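Local structure of methionine gamma-lyase (Trichomonas vaginalis, 1E5E) at residues V151-P156 against E167-D172. The protein is a pyridoxal-phosphate-dependent enzyme of the Cys/Met metabolism family, with N-(hydroxy{3-hydroxy-2-methyl-5-[(phosphonooxy)methyl]pyridin-4-yl}methyl)norvaline bound in its pocket. Residues are numbered along the deposited sequence; the frame is centred on the assembly and turned at random.
Sequences VYFETP and ERVCKD
Rotation about the first side-chain bond sets up the meeting of V151 and F153 with V169. In V169, CG1 stands opposite the backbone N (chi1 166°), and this methyl is the branch that reaches the strand. V151 presents its own CG1 in the same way, whereas F153 has CG lodged between its backbone N and carbonyl carbon (chi1 56°), a setting from which the ring projects off the strand toward the helix, its CD2-CE2 side leaning slightly toward V151. A single methyl therefore meets two partners: V169 CG1 lies 3.7 Å from F153 CE2 and 3.9 Å from V151 CG1. It is also 3.9 Å from F153 CD2, so the methyl meets the CD2-CE2 bond of the ring obliquely. The F153 and V169 side chains run past each other in opposite senses. No hydrogen bond links the segments; the joint is van der Waals packing of three buried apolar residues, with 122 Å² of surface buried in total. The nearest CA atoms, those of V151 and V169, are 8.3 Å apart, a gap bridged by side chains.

Strand alternation separates two roles: V151 and F153 face the helix, while Y152 points away and meets F118 edge-to-face. E154, next along, touches the bound ligand, and its OE2 accepts a hydrogen bond from Y111 N. The contact lies inside a beta-alpha-beta unit of the PLP-dependent fold: helix 166-174 follows strand 148-154 and leads to strand 180-184, which pairs in parallel with strand 148-154 on one edge, while strand 103-107 pairs in parallel on that strand's other edge.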
ATOM      1  N   VAL A 151      16.867  15.179 -31.435  1.00 18.02           N
ATOM      2  CA  VAL A 151      16.529  16.580 -31.206  1.00 19.32           C
ATOM      3  C   VAL A 151      15.508  16.531 -30.041  1.00 20.15           C
ATOM      4  O   VAL A 151      14.476  15.870 -30.179  1.00 19.09           O
ATOM      5  CB  VAL A 151      15.964  17.256 -32.440  1.00 19.54           C
ATOM      6  CG1 VAL A 151      15.453  18.638 -32.050  1.00 21.24           C
ATOM      7  CG2 VAL A 151      17.041  17.375 -33.522  1.00 20.11           C
ATOM      8  N   TYR A 152      15.739  17.257 -28.965  1.00 19.54           N
ATOM      9  CA  TYR A 152      14.954  17.147 -27.744  1.00 20.33           C
ATOM     10  C   TYR A 152      14.470  18.513 -27.277  1.00 21.36           C
ATOM     11  O   TYR A 152      15.266  19.458 -27.332  1.00 21.67           O
ATOM     12  CB  TYR A 152      15.869  16.546 -26.631  1.00 19.16           C
ATOM     13  CG  TYR A 152      15.204  16.273 -25.300  1.00 20.20           C
ATOM     14  CD1 TYR A 152      15.064  17.292 -24.364  1.00 20.09           C
ATOM     15  CD2 TYR A 152      14.715  15.013 -24.969  1.00 20.94           C
ATOM     16  CE1 TYR A 152      14.455  17.067 -23.135  1.00 20.50           C
ATOM     17  CE2 TYR A 152      14.116  14.753 -23.747  1.00 19.84           C
ATOM     18  CZ  TYR A 152      13.969  15.779 -22.849  1.00 20.77           C
ATOM     19  OH  TYR A 152      13.388  15.535 -21.625  1.00 19.10           O
ATOM     20  N   PHE A 153      13.218  18.624 -26.838  1.00 20.18           N
ATOM     21  CA  PHE A 153      12.689  19.880 -26.335  1.00 19.43           C
ATOM     22  C   PHE A 153      11.523  19.657 -25.364  1.00 19.57           C
ATOM     23  O   PHE A 153      10.961  18.553 -25.291  1.00 18.53           O
ATOM     24  CB  PHE A 153      12.177  20.770 -27.497  1.00 16.68           C
ATOM     25  CG  PHE A 153      11.164  20.113 -28.352  1.00 17.86           C
ATOM     26  CD1 PHE A 153       9.798  20.131 -28.012  1.00 18.29           C
ATOM     27  CD2 PHE A 153      11.488  19.565 -29.565  1.00 16.42           C
ATOM     28  CE1 PHE A 153       8.868  19.477 -28.763  1.00 18.43           C
ATOM     29  CE2 PHE A 153      10.540  18.956 -30.363  1.00 17.55           C
ATOM     30  CZ  PHE A 153       9.218  18.925 -29.978  1.00 18.96           C
ATOM     31  N   GLU A 154      11.128  20.726 -24.688  1.00 17.91           N
ATOM     32  CA  GLU A 154       9.937  20.706 -23.839  1.00 17.75           C
ATOM     33  C   GLU A 154       9.050  21.879 -24.273  1.00 18.58           C
ATOM     34  O   GLU A 154       9.586  23.006 -24.259  1.00 17.65           O
ATOM     35  CB  GLU A 154      10.253  21.059 -22.392  1.00 16.95           C
ATOM     36  CG  GLU A 154      11.224  20.155 -21.664  1.00 19.93           C
ATOM     37  CD  GLU A 154      11.616  20.595 -20.276  1.00 21.17           C
ATOM     38  OE1 GLU A 154      10.965  21.532 -19.750  1.00 23.20           O
ATOM     39  OE2 GLU A 154      12.620  20.082 -19.703  1.00 20.77           O
ATOM     40  N   THR A 155       7.763  21.681 -24.472  1.00 17.87           N
ATOM     41  CA  THR A 155       6.900  22.835 -24.687  1.00 17.74           C
ATOM     42  C   THR A 155       5.538  22.581 -24.047  1.00 18.55           C
ATOM     43  O   THR A 155       4.903  21.555 -24.270  1.00 18.02           O
ATOM     44  CB  THR A 155       6.804  23.130 -26.199  1.00 18.44           C
ATOM     45  OG1 THR A 155       5.937  24.231 -26.427  1.00 17.62           O
ATOM     46  CG2 THR A 155       6.242  21.950 -27.004  1.00 16.66           C
ATOM     47  N   PRO A 156       5.037  23.510 -23.238  1.00 18.62           N
ATOM     48  CA  PRO A 156       5.759  24.731 -22.871  1.00 18.93           C
ATOM     49  C   PRO A 156       6.966  24.407 -22.016  1.00 21.02           C
ATOM     50  O   PRO A 156       6.923  23.402 -21.262  1.00 21.11           O
ATOM     51  CB  PRO A 156       4.755  25.548 -22.081  1.00 19.06           C
ATOM     52  CG  PRO A 156       3.398  24.963 -22.387  1.00 15.97           C
ATOM     53  CD  PRO A 156       3.677  23.505 -22.678  1.00 17.61           C
ATOM     54  N   GLU A 167       5.792  21.042 -35.112  1.00 23.10           N
ATOM     55  CA  GLU A 167       5.793  20.604 -36.510  1.00 26.53           C
ATOM     56  C   GLU A 167       7.044  21.104 -37.256  1.00 26.42           C
ATOM     57  O   GLU A 167       7.699  20.331 -37.958  1.00 23.17           O
ATOM     58  CB  GLU A 167       4.552  21.052 -37.244  1.00 27.85           C
ATOM     59  CG  GLU A 167       4.473  20.388 -38.612  1.00 32.33           C
ATOM     60  CD  GLU A 167       3.088  20.505 -39.189  1.00 36.43           C
ATOM     61  OE1 GLU A 167       2.165  21.072 -38.552  1.00 38.33           O
ATOM     62  OE2 GLU A 167       2.895  19.965 -40.293  1.00 39.35           O
ATOM     63  N   ARG A 168       7.394  22.364 -37.010  1.00 26.72           N
ATOM     64  CA  ARG A 168       8.562  22.955 -37.611  1.00 27.69           C
ATOM     65  C   ARG A 168       9.858  22.270 -37.203  1.00 26.40           C
ATOM     66  O   ARG A 168      10.685  22.000 -38.081  1.00 24.67           O
ATOM     67  CB  ARG A 168       8.759  24.447 -37.285  1.00 31.11           C
ATOM     68  CG  ARG A 168       9.726  25.016 -38.345  1.00 37.23           C
ATOM     69  CD  ARG A 168       9.797  26.540 -38.276  1.00 42.72           C
ATOM     70  NE  ARG A 168      10.463  26.916 -37.020  1.00 46.47           N
ATOM     71  CZ  ARG A 168       9.800  27.691 -36.145  1.00 48.13           C
ATOM     72  NH1 ARG A 168       8.557  28.117 -36.393  1.00 48.21           N
ATOM     73  NH2 ARG A 168      10.431  27.996 -35.023  1.00 48.19           N
ATOM     74  N   VAL A 169      10.005  22.032 -35.896  1.00 23.94           N
ATOM     75  CA  VAL A 169      11.197  21.381 -35.403  1.00 21.25           C
ATOM     76  C   VAL A 169      11.279  19.990 -36.034  1.00 22.71           C
ATOM     77  O   VAL A 169      12.368  19.562 -36.425  1.00 21.93           O
ATOM     78  CB  VAL A 169      11.189  21.321 -33.866  1.00 22.51           C
ATOM     79  CG1 VAL A 169      12.232  20.364 -33.294  1.00 20.33           C
ATOM     80  CG2 VAL A 169      11.365  22.716 -33.247  1.00 21.27           C
ATOM     81  N   CYS A 170      10.169  19.263 -36.098  1.00 21.83           N
ATOM     82  CA  CYS A 170      10.221  17.925 -36.662  1.00 22.87           C
ATOM     83  C   CYS A 170      10.604  17.933 -38.137  1.00 24.09           C
ATOM     84  O   CYS A 170      11.418  17.110 -38.560  1.00 21.61           O
ATOM     85  CB  CYS A 170       8.899  17.175 -36.432  1.00 18.82           C
ATOM     86  SG  CYS A 170       8.681  16.788 -34.678  1.00 17.91           S
ATOM     87  N   LYS A 171      10.029  18.843 -38.930  1.00 25.51           N
ATOM     88  CA  LYS A 171      10.402  18.869 -40.360  1.00 28.49           C
ATOM     89  C   LYS A 171      11.881  19.187 -40.523  1.00 27.21           C
ATOM     90  O   LYS A 171      12.574  18.484 -41.238  1.00 25.61           O
ATOM     91  CB  LYS A 171       9.558  19.861 -41.147  1.00 30.71           C
ATOM     92  CG  LYS A 171       8.080  19.423 -41.161  1.00 35.26           C
ATOM     93  CD  LYS A 171       7.366  20.598 -41.823  1.00 39.96           C
ATOM     94  CE  LYS A 171       5.896  20.394 -42.109  1.00 42.31           C
ATOM     95  NZ  LYS A 171       5.291  21.764 -42.312  1.00 45.61           N
ATOM     96  N   ASP A 172      12.428  20.121 -39.763  1.00 26.01           N
ATOM     97  CA  ASP A 172      13.861  20.355 -39.799  1.00 27.56           C
ATOM     98  C   ASP A 172      14.703  19.159 -39.333  1.00 28.03           C
ATOM     99  O   ASP A 172      15.707  18.808 -39.965  1.00 26.73           O
ATOM    100  CB  ASP A 172      14.149  21.619 -38.982  1.00 29.29           C
ATOM    101  CG  ASP A 172      13.598  22.859 -39.686  1.00 32.56           C
ATOM    102  OD1 ASP A 172      13.008  22.881 -40.796  1.00 33.58           O
ATOM    103  OD2 ASP A 172      13.696  23.918 -39.050  1.00 33.94           O
TER